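PDB 2R7L: 5-formaminoimidazole-4-carboxamide-1-(beta)-D-ribofuranosyl 5'-monophosphate synthetase, which catalyses the ATP- and formate-dependent formylation of the purine precursor AICAR to FAICAR, without folates, as a hexameric ATP-grasp enzyme. Local coordinates for residues Lys277-Ala282 with Gly292-Gln297; Lys130-Ala135 with Leu306-Met311; Ala179-Lys184 with Asn248-Tyr253. All coordinates share one frame; numbering follows the deposited sequence.

Contact 1 (Lys277-Ala282 with Gly292-Gln297). With ATP (adenosine-5'-triphosphate), chain E.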
# COMPACT_ATOMS: atom_id res chain seq x y z
N LYS A 277 -1.62 35.30 -3.98
CA LYS A 277 -2.06 36.68 -3.76
C LYS A 277 -3.05 36.81 -2.62
O LYS A 277 -2.91 37.69 -1.77
CB LYS A 277 -2.68 37.27 -5.03
CG LYS A 277 -1.69 37.54 -6.14
CD LYS A 277 -2.43 38.09 -7.36
CE LYS A 277 -1.47 38.49 -8.46
NZ LYS A 277 -2.23 39.01 -9.63
N LEU A 278 -4.05 35.93 -2.59
CA LEU A 278 -5.02 35.95 -1.50
C LEU A 278 -4.33 35.82 -0.15
O LEU A 278 -4.70 36.50 0.81
CB LEU A 278 -6.06 34.83 -1.67
CG LEU A 278 -7.12 34.78 -0.57
CD1 LEU A 278 -7.99 36.04 -0.60
CD2 LEU A 278 -7.99 33.55 -0.69
N VAL A 279 -3.33 34.96 -0.10
CA VAL A 279 -2.60 34.68 1.13
C VAL A 279 -1.73 35.87 1.56
O VAL A 279 -1.73 36.25 2.73
CB VAL A 279 -1.76 33.38 0.99
CG1 VAL A 279 -0.49 33.42 1.83
CG2 VAL A 279 -2.62 32.17 1.34
N ALA A 280 -1.00 36.44 0.61
CA ALA A 280 -0.13 37.58 0.88
C ALA A 280 -0.91 38.79 1.40
O ALA A 280 -0.44 39.50 2.29
CB ALA A 280 0.68 37.95 -0.36
N LYS A 281 -2.11 39.03 0.86
CA LYS A 281 -2.91 40.16 1.31
C LYS A 281 -3.58 39.90 2.65
O LYS A 281 -3.68 40.79 3.48
CB LYS A 281 -3.95 40.57 0.26
CG LYS A 281 -4.74 41.85 0.63
CD LYS A 281 -3.84 43.10 0.74
CE LYS A 281 -3.12 43.38 -0.58
NZ LYS A 281 -2.09 44.46 -0.48
N ALA A 282 -4.06 38.67 2.86
CA ALA A 282 -4.74 38.32 4.10
C ALA A 282 -3.79 38.38 5.30
O ALA A 282 -4.21 38.58 6.44
CB ALA A 282 -5.38 36.95 4.00
N GLY A 292 -4.35 27.03 6.95
CA GLY A 292 -4.91 25.76 6.53
C GLY A 292 -5.77 25.87 5.28
O GLY A 292 -5.38 26.52 4.31
N PRO A 293 -6.94 25.22 5.30
CA PRO A 293 -7.80 25.13 4.14
C PRO A 293 -8.50 26.44 3.77
O PRO A 293 -9.05 27.13 4.65
CB PRO A 293 -8.84 24.08 4.55
CG PRO A 293 -8.89 24.17 6.03
CD PRO A 293 -7.50 24.50 6.47
N PHE A 294 -8.45 26.78 2.49
CA PHE A 294 -9.29 27.85 1.93
C PHE A 294 -9.64 27.56 0.48
O PHE A 294 -8.91 26.85 -0.22
CB PHE A 294 -8.64 29.24 2.08
CG PHE A 294 -7.44 29.47 1.20
CD1 PHE A 294 -7.59 30.00 -0.07
CD2 PHE A 294 -6.17 29.19 1.65
CE1 PHE A 294 -6.49 30.23 -0.89
CE2 PHE A 294 -5.05 29.42 0.84
CZ PHE A 294 -5.22 29.95 -0.42
N CYS A 295 -10.77 28.11 0.05
CA CYS A 295 -11.35 27.77 -1.25
C CYS A 295 -11.67 29.03 -2.04
O CYS A 295 -12.25 29.98 -1.50
CB CYS A 295 -12.62 26.96 -1.02
SG CYS A 295 -13.55 26.53 -2.51
N LEU A 296 -11.27 29.04 -3.31
CA LEU A 296 -11.75 30.05 -4.26
C LEU A 296 -12.80 29.42 -5.17
O LEU A 296 -12.51 28.46 -5.89
CB LEU A 296 -10.60 30.61 -5.11
CG LEU A 296 -9.55 31.45 -4.36
CD1 LEU A 296 -8.60 32.07 -5.34
CD2 LEU A 296 -10.21 32.52 -3.51
N GLN A 297 -14.01 29.95 -5.12
CA GLN A 297 -15.10 29.45 -5.96
C GLN A 297 -15.19 30.31 -7.20
O GLN A 297 -15.58 31.47 -7.15
CB GLN A 297 -16.42 29.49 -5.19
CG GLN A 297 -16.41 28.62 -3.96
CD GLN A 297 -17.39 29.08 -2.92
OE1 GLN A 297 -17.01 29.64 -1.90
NE2 GLN A 297 -18.68 28.86 -3.18
PG ATP E . -22.72 27.59 -1.53
O1G ATP E . -22.14 27.52 -0.13
O2G ATP E . -21.69 27.41 -2.64
O3G ATP E . -23.97 26.77 -1.71
PB ATP E . -22.23 30.39 -1.84
O1B ATP E . -20.81 29.93 -1.59
O2B ATP E . -22.77 31.53 -1.02
O3B ATP E . -23.23 29.13 -1.67
PA ATP E . -23.39 31.75 -4.08
O1A ATP E . -22.74 33.09 -4.32
O2A ATP E . -24.71 31.63 -3.36
O3A ATP E . -22.30 30.76 -3.41
O5' ATP E . -23.57 31.07 -5.52
C5' ATP E . -24.48 29.99 -5.67
C4' ATP E . -24.43 29.54 -7.12
O4' ATP E . -24.93 30.57 -7.99
C3' ATP E . -23.01 29.28 -7.60
O3' ATP E . -22.58 27.94 -7.31
C2' ATP E . -23.11 29.54 -9.09
O2' ATP E . -23.56 28.36 -9.77
C1' ATP E . -24.19 30.61 -9.20
N9 ATP E . -23.51 31.92 -9.28
C8 ATP E . -23.13 32.65 -8.22
N7 ATP E . -22.52 33.80 -8.61
C5 ATP E . -22.52 33.81 -9.96
C6 ATP E . -22.05 34.74 -11.01
N6 ATP E . -21.43 35.90 -10.70
N1 ATP E . -22.24 34.37 -12.29
C2 ATP E . -22.84 33.20 -12.62
N3 ATP E . -23.30 32.32 -11.72
C4 ATP E . -23.16 32.56 -10.40

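Contact 2 (Lys130-Ala135 with Leu306-Met311). With ATP (adenosine-5'-triphosphate), chain E.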
# COMPACT_ATOMS: atom_id res chain seq x y z
N LYS A 130 -13.42 43.24 -0.34
CA LYS A 130 -12.25 44.04 0.00
C LYS A 130 -11.00 43.19 -0.14
O LYS A 130 -10.04 43.57 -0.82
CB LYS A 130 -12.38 44.57 1.44
CG LYS A 130 -11.21 45.41 1.93
CD LYS A 130 -11.55 46.07 3.26
CE LYS A 130 -10.35 46.79 3.86
NZ LYS A 130 -9.73 47.74 2.89
N LEU A 131 -11.02 42.02 0.49
CA LEU A 131 -9.90 41.08 0.43
C LEU A 131 -9.53 40.70 -1.01
O LEU A 131 -8.37 40.82 -1.43
CB LEU A 131 -10.22 39.84 1.26
CG LEU A 131 -9.20 38.70 1.33
CD1 LEU A 131 -7.78 39.20 1.59
CD2 LEU A 131 -9.63 37.72 2.41
N LEU A 132 -10.52 40.24 -1.76
CA LEU A 132 -10.30 39.75 -3.13
C LEU A 132 -9.88 40.86 -4.07
O LEU A 132 -9.02 40.67 -4.93
CB LEU A 132 -11.57 39.09 -3.67
CG LEU A 132 -12.03 37.84 -2.91
CD1 LEU A 132 -13.48 37.52 -3.26
CD2 LEU A 132 -11.11 36.65 -3.19
N ARG A 133 -10.49 42.03 -3.90
CA ARG A 133 -10.16 43.21 -4.68
C ARG A 133 -8.73 43.64 -4.38
O ARG A 133 -7.93 43.86 -5.29
CB ARG A 133 -11.15 44.35 -4.40
CG ARG A 133 -10.66 45.74 -4.80
CD ARG A 133 -11.77 46.79 -4.72
NE ARG A 133 -12.49 46.77 -3.45
CZ ARG A 133 -12.10 47.43 -2.36
NH1 ARG A 133 -10.99 48.15 -2.38
NH2 ARG A 133 -12.83 47.35 -1.25
N GLU A 134 -8.41 43.74 -3.09
CA GLU A 134 -7.07 44.16 -2.68
C GLU A 134 -5.99 43.13 -3.00
O GLU A 134 -4.85 43.49 -3.31
CB GLU A 134 -7.05 44.50 -1.19
CG GLU A 134 -7.85 45.74 -0.85
CD GLU A 134 -7.41 46.35 0.46
OE1 GLU A 134 -6.19 46.57 0.63
OE2 GLU A 134 -8.29 46.62 1.31
N ALA A 135 -6.35 41.85 -2.94
CA ALA A 135 -5.43 40.79 -3.34
C ALA A 135 -5.15 40.86 -4.83
O ALA A 135 -4.15 40.34 -5.31
CB ALA A 135 -6.00 39.43 -2.98
N LEU A 306 -10.01 33.15 -14.63
CA LEU A 306 -10.82 32.67 -13.52
C LEU A 306 -11.38 33.85 -12.75
O LEU A 306 -10.64 34.70 -12.28
CB LEU A 306 -9.99 31.75 -12.61
CG LEU A 306 -9.66 30.36 -13.19
CD1 LEU A 306 -8.46 29.75 -12.48
CD2 LEU A 306 -10.87 29.44 -13.09
N VAL A 307 -12.71 33.90 -12.63
CA VAL A 307 -13.38 34.97 -11.93
C VAL A 307 -13.98 34.40 -10.66
O VAL A 307 -14.79 33.48 -10.71
CB VAL A 307 -14.52 35.60 -12.81
CG1 VAL A 307 -15.24 36.71 -12.06
CG2 VAL A 307 -13.96 36.13 -14.12
N VAL A 308 -13.58 34.92 -9.51
CA VAL A 308 -14.05 34.34 -8.26
C VAL A 308 -15.26 35.07 -7.69
O VAL A 308 -15.21 36.26 -7.37
CB VAL A 308 -12.90 34.11 -7.22
CG1 VAL A 308 -11.62 34.75 -7.68
CG2 VAL A 308 -13.29 34.62 -5.84
N PHE A 309 -16.36 34.33 -7.57
CA PHE A 309 -17.62 34.89 -7.14
C PHE A 309 -17.85 34.61 -5.67
O PHE A 309 -18.77 35.17 -5.06
CB PHE A 309 -18.76 34.31 -7.98
CG PHE A 309 -18.93 32.82 -7.85
CD1 PHE A 309 -19.67 32.28 -6.80
CD2 PHE A 309 -18.37 31.95 -8.78
CE1 PHE A 309 -19.84 30.91 -6.68
CE2 PHE A 309 -18.54 30.57 -8.67
CZ PHE A 309 -19.28 30.05 -7.62
N GLU A 310 -17.03 33.74 -5.10
CA GLU A 310 -17.10 33.43 -3.68
C GLU A 310 -15.79 32.86 -3.16
O GLU A 310 -14.89 32.52 -3.93
CB GLU A 310 -18.26 32.47 -3.39
CG GLU A 310 -19.54 33.15 -2.94
CD GLU A 310 -19.39 33.90 -1.62
OE1 GLU A 310 -20.26 34.74 -1.30
OE2 GLU A 310 -18.40 33.66 -0.89
N MET A 311 -15.69 32.77 -1.83
CA MET A 311 -14.53 32.18 -1.19
C MET A 311 -14.86 31.75 0.23
O MET A 311 -15.86 32.19 0.81
CB MET A 311 -13.37 33.18 -1.15
CG MET A 311 -13.61 34.32 -0.18
SD MET A 311 -12.06 35.06 0.39
CE MET A 311 -11.66 33.97 1.75
PG ATP E . -22.72 27.59 -1.53
O1G ATP E . -22.14 27.52 -0.13
O2G ATP E . -21.69 27.41 -2.64
O3G ATP E . -23.97 26.77 -1.71
PB ATP E . -22.23 30.39 -1.84
O1B ATP E . -20.81 29.93 -1.59
O2B ATP E . -22.77 31.53 -1.02
O3B ATP E . -23.23 29.13 -1.67
PA ATP E . -23.39 31.75 -4.08
O1A ATP E . -22.74 33.09 -4.32
O2A ATP E . -24.71 31.63 -3.36
O3A ATP E . -22.30 30.76 -3.41
O5' ATP E . -23.57 31.07 -5.52
C5' ATP E . -24.48 29.99 -5.67
C4' ATP E . -24.43 29.54 -7.12
O4' ATP E . -24.93 30.57 -7.99
C3' ATP E . -23.01 29.28 -7.60
O3' ATP E . -22.58 27.94 -7.31
C2' ATP E . -23.11 29.54 -9.09
O2' ATP E . -23.56 28.36 -9.77
C1' ATP E . -24.19 30.61 -9.20
N9 ATP E . -23.51 31.92 -9.28
C8 ATP E . -23.13 32.65 -8.22
N7 ATP E . -22.52 33.80 -8.61
C5 ATP E . -22.52 33.81 -9.96
C6 ATP E . -22.05 34.74 -11.01
N6 ATP E . -21.43 35.90 -10.70
N1 ATP E . -22.24 34.37 -12.29
C2 ATP E . -22.84 33.20 -12.62
N3 ATP E . -23.30 32.32 -11.72
C4 ATP E . -23.16 32.56 -10.40

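Contact 3 (Ala179-Lys184 with Asn248-Tyr253)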
# COMPACT_ATOMS: atom_id res chain seq x y z
N ALA A 179 -38.57 40.12 -9.52
CA ALA A 179 -38.69 40.43 -8.10
C ALA A 179 -40.15 40.31 -7.67
O ALA A 179 -40.45 39.64 -6.68
CB ALA A 179 -38.16 41.82 -7.82
N GLU A 180 -41.04 40.96 -8.42
CA GLU A 180 -42.48 40.88 -8.19
C GLU A 180 -43.02 39.46 -8.23
O GLU A 180 -43.79 39.05 -7.37
CB GLU A 180 -43.24 41.73 -9.21
CG GLU A 180 -43.66 43.09 -8.69
CD GLU A 180 -44.69 43.00 -7.58
OE1 GLU A 180 -45.65 42.22 -7.72
OE2 GLU A 180 -44.54 43.72 -6.56
N ASP A 181 -42.63 38.72 -9.26
CA ASP A 181 -43.04 37.33 -9.40
C ASP A 181 -42.72 36.56 -8.12
O ASP A 181 -43.58 35.87 -7.57
CB ASP A 181 -42.35 36.68 -10.60
CG ASP A 181 -42.75 35.23 -10.79
OD1 ASP A 181 -43.91 34.89 -10.47
OD2 ASP A 181 -41.91 34.44 -11.27
N LEU A 182 -41.49 36.69 -7.64
CA LEU A 182 -41.05 35.98 -6.44
C LEU A 182 -41.69 36.53 -5.17
O LEU A 182 -41.71 35.87 -4.13
CB LEU A 182 -39.52 36.03 -6.31
CG LEU A 182 -38.73 35.36 -7.44
CD1 LEU A 182 -37.24 35.46 -7.18
CD2 LEU A 182 -39.17 33.91 -7.62
N LYS A 183 -42.22 37.75 -5.26
CA LYS A 183 -42.87 38.41 -4.14
C LYS A 183 -44.26 37.84 -3.93
O LYS A 183 -44.63 37.47 -2.81
CB LYS A 183 -42.92 39.92 -4.38
CG LYS A 183 -43.63 40.74 -3.31
CD LYS A 183 -43.33 42.23 -3.48
CE LYS A 183 -44.18 43.10 -2.57
NZ LYS A 183 -45.56 43.31 -3.11
N LYS A 184 -45.03 37.75 -5.01
CA LYS A 184 -46.40 37.25 -4.95
C LYS A 184 -46.47 35.75 -4.70
O LYS A 184 -47.48 35.23 -4.23
CB LYS A 184 -47.16 37.62 -6.24
CG LYS A 184 -47.35 39.12 -6.46
CD LYS A 184 -48.27 39.74 -5.41
CE LYS A 184 -48.50 41.23 -5.66
NZ LYS A 184 -49.47 41.85 -4.70
N ASN A 248 -43.72 26.95 -15.93
CA ASN A 248 -43.60 28.15 -15.11
C ASN A 248 -42.72 27.84 -13.91
O ASN A 248 -43.21 27.57 -12.81
CB ASN A 248 -44.98 28.66 -14.67
CG ASN A 248 -45.85 29.08 -15.85
OD1 ASN A 248 -45.37 29.73 -16.79
ND2 ASN A 248 -47.13 28.71 -15.80
N ILE A 249 -41.41 27.86 -14.14
CA ILE A 249 -40.46 27.39 -13.14
C ILE A 249 -39.30 28.37 -13.01
O ILE A 249 -38.74 28.82 -14.01
CB ILE A 249 -39.94 25.98 -13.51
CG1 ILE A 249 -39.04 25.41 -12.40
CG2 ILE A 249 -39.23 25.99 -14.86
CD1 ILE A 249 -38.71 23.93 -12.60
N ASN A 250 -38.96 28.71 -11.78
CA ASN A 250 -37.81 29.57 -11.52
C ASN A 250 -36.62 28.74 -11.07
O ASN A 250 -36.79 27.75 -10.35
CB ASN A 250 -38.15 30.61 -10.45
CG ASN A 250 -39.32 31.48 -10.84
OD1 ASN A 250 -40.35 31.49 -10.17
ND2 ASN A 250 -39.17 32.23 -11.94
N PRO A 251 -35.41 29.13 -11.49
CA PRO A 251 -34.21 28.44 -11.03
C PRO A 251 -33.93 28.69 -9.56
O PRO A 251 -34.21 29.77 -9.03
CB PRO A 251 -33.10 29.05 -11.88
CG PRO A 251 -33.62 30.40 -12.27
CD PRO A 251 -35.10 30.21 -12.44
N SER A 252 -33.40 27.67 -8.89
CA SER A 252 -32.82 27.85 -7.57
C SER A 252 -31.43 27.22 -7.58
O SER A 252 -31.12 26.41 -8.45
CB SER A 252 -33.70 27.21 -6.50
OG SER A 252 -34.14 25.94 -6.92
N TYR A 253 -30.61 27.60 -6.62
CA TYR A 253 -29.20 27.22 -6.61
C TYR A 253 -28.79 26.61 -5.27
O TYR A 253 -27.77 26.97 -4.69
CB TYR A 253 -28.33 28.43 -6.97
CG TYR A 253 -28.60 28.96 -8.36
CD1 TYR A 253 -27.72 28.68 -9.41
CD2 TYR A 253 -29.74 29.71 -8.65
CE1 TYR A 253 -27.97 29.15 -10.69
CE2 TYR A 253 -30.00 30.18 -9.93
CZ TYR A 253 -29.10 29.89 -10.94
OH TYR A 253 -29.34 30.35 -12.22

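Contact 1 (Lys277-Ala282 with Gly292-Gln297)
Leu278 and Val279 pack on Phe294 and Leu296 in a buried, wholly apolar helix-on-sheet contact of the ATP-grasp fold. Helix 268-285 covers one face of the five-stranded antiparallel sheet here, and strand 292-300 runs beneath it. The axes of the two segments come within 11.3 Å, with 120° between their chain directions. The helix therefore lies well askew of the strand, and only side chains bridge the gap.

Leu278 has the largest share of the contact. Its CG stands anti to the backbone N (chi1 -180°), and its CD2 methyl is the branch that reaches the sheet. That methyl lies 3.6 Å from Phe294 CD1 and about as close to the neighbouring CE1. It also meets the CD2 methyl of Leu296 at 3.7 Å, and is thus shared between two strand residues. Leu278 and Phe294 run past each other in opposite directions. Val279 crosses the Phe294 side chain at about a right angle and brings its CG2 methyl to 3.7 Å from Phe294 CE2, with CZ next nearest. Both methyls lie over the same face of the ring plane, above different parts of the ring, and approach it obliquely.

Phe294 and Leu296 point toward the helix, whereas Cys295 between them points away, in the usual strand alternation. At the end of the segment Gln297 turns to the nucleotide. Its NE2 gives a nearly straight hydrogen bond to O1B of the ATP, 2.9 Å long at 168°. Gln297 is also a predicted magnesium ligand.

Tyr211 of strand 205-214 lies with its ring nearly parallel to that of Phe294. Leu296 also touches Met311 of strand 306-312, the neighbour on the other side, while Leu278 touches Leu131 and Leu132 of helix 125-135.

Contact 2 (Lys130-Ala135 with Leu306-Met311)
Leu131 and Leu132 of helix 125-135 pack on Val308 and Met311 of strand 306-312, the edge strand whose bulge residues approach the ATP. Leu132 takes the larger part. Its CD1 methyl meets the CG2 methyl of Val308 tip to tip at 3.9 Å. Its other methyl, CD2, lies 4.0 Å from Met311 SD as the two side chains slide past each other. Leu131 crosses Met311 at about a right angle and brings CD2 to 4.1 Å from the same sulfur. The thioether is thus touched by both leucines. Met311 CG lies between the backbone N and the carbonyl carbon (chi1 71°), and an extended chi2 carries SD on to the leucines.

Between Val308 and Met311 the strand has a classic beta bulge, with Phe309 and Glu310 both facing Gln297 on strand 292-300. The chain turns a corner there, and both bulge residues point away from the helix. Phe309 CE1 is 3.7 Å from the ribose C3' of the ATP, while its CD1 is as near to N7 of the adenine. Glu310, a predicted magnesium ligand, passes its CG 3.5 Å from the phosphate oxygen O1A of the ATP. Its OE2 accepts a 3.0 Å hydrogen bond from Met311 N, 24° out of the carboxylate plane.

Contact 3 (Ala179-Lys184 with Asn248-Tyr253)
Asp181 and Asn250 approach from opposite directions, with the carboxylate plane turned 62° from the amide plane. Asp181 OD2 lies 3.5 Å from Asn250 OD1 and 3.6 Å from Asn250 ND2. The closest approach is thus between two acceptor oxygens, and no hydrogen bond joins the groups. Arg185 lies close by, touching Asn250 and making a long, weak ion pair with Asp181. Asp181 reaches out with CG anti to the backbone N (chi1 -179°), and Asn250 points toward the helix from a loop without regular structure.

Leu182, the next residue on the helix, runs past the amide in the opposite direction. Its CD2 methyl comes within 3.7 Å of Asn250 OD1. The contact is small, 98 Å² in all.

It ties the end of helix 172-184 to the loop before strand 253-263, at a subunit boundary. Leu182 packs the helix on Phe167, in the sheet that holds strands 153-156 and 167-169. Asn232 holds the loop through a hydrogen bond from its ND2 to Asn250 O. Ser252 OG hydrogen-bonds Glu302 of a third subunit, and helix 233-236 packs against Ile249 and Pro251.

Contacts 1 and 2 belong to one buried core, with centres about 9 Å apart. Strands 292-300 and 306-312 are neighbours in the same antiparallel sheet, and Gln297 pairs with Phe309 and Glu310 through its backbone. Helices 268-285 and 125-135 cover that sheet together. Both contacts are apolar toward the helices. Toward the ATP, contact 1 offers the Gln297 amide, contact 2 the Phe309 ring and Glu310. Contact 3 lies about 34 Å from contact 1 and 28 Å from contact 2, between centres. It is partly buried and smaller, at a subunit boundary. It sets an acid against an amide, with one leucine methyl beside them, where contacts 1 and 2 have only apolar pairs.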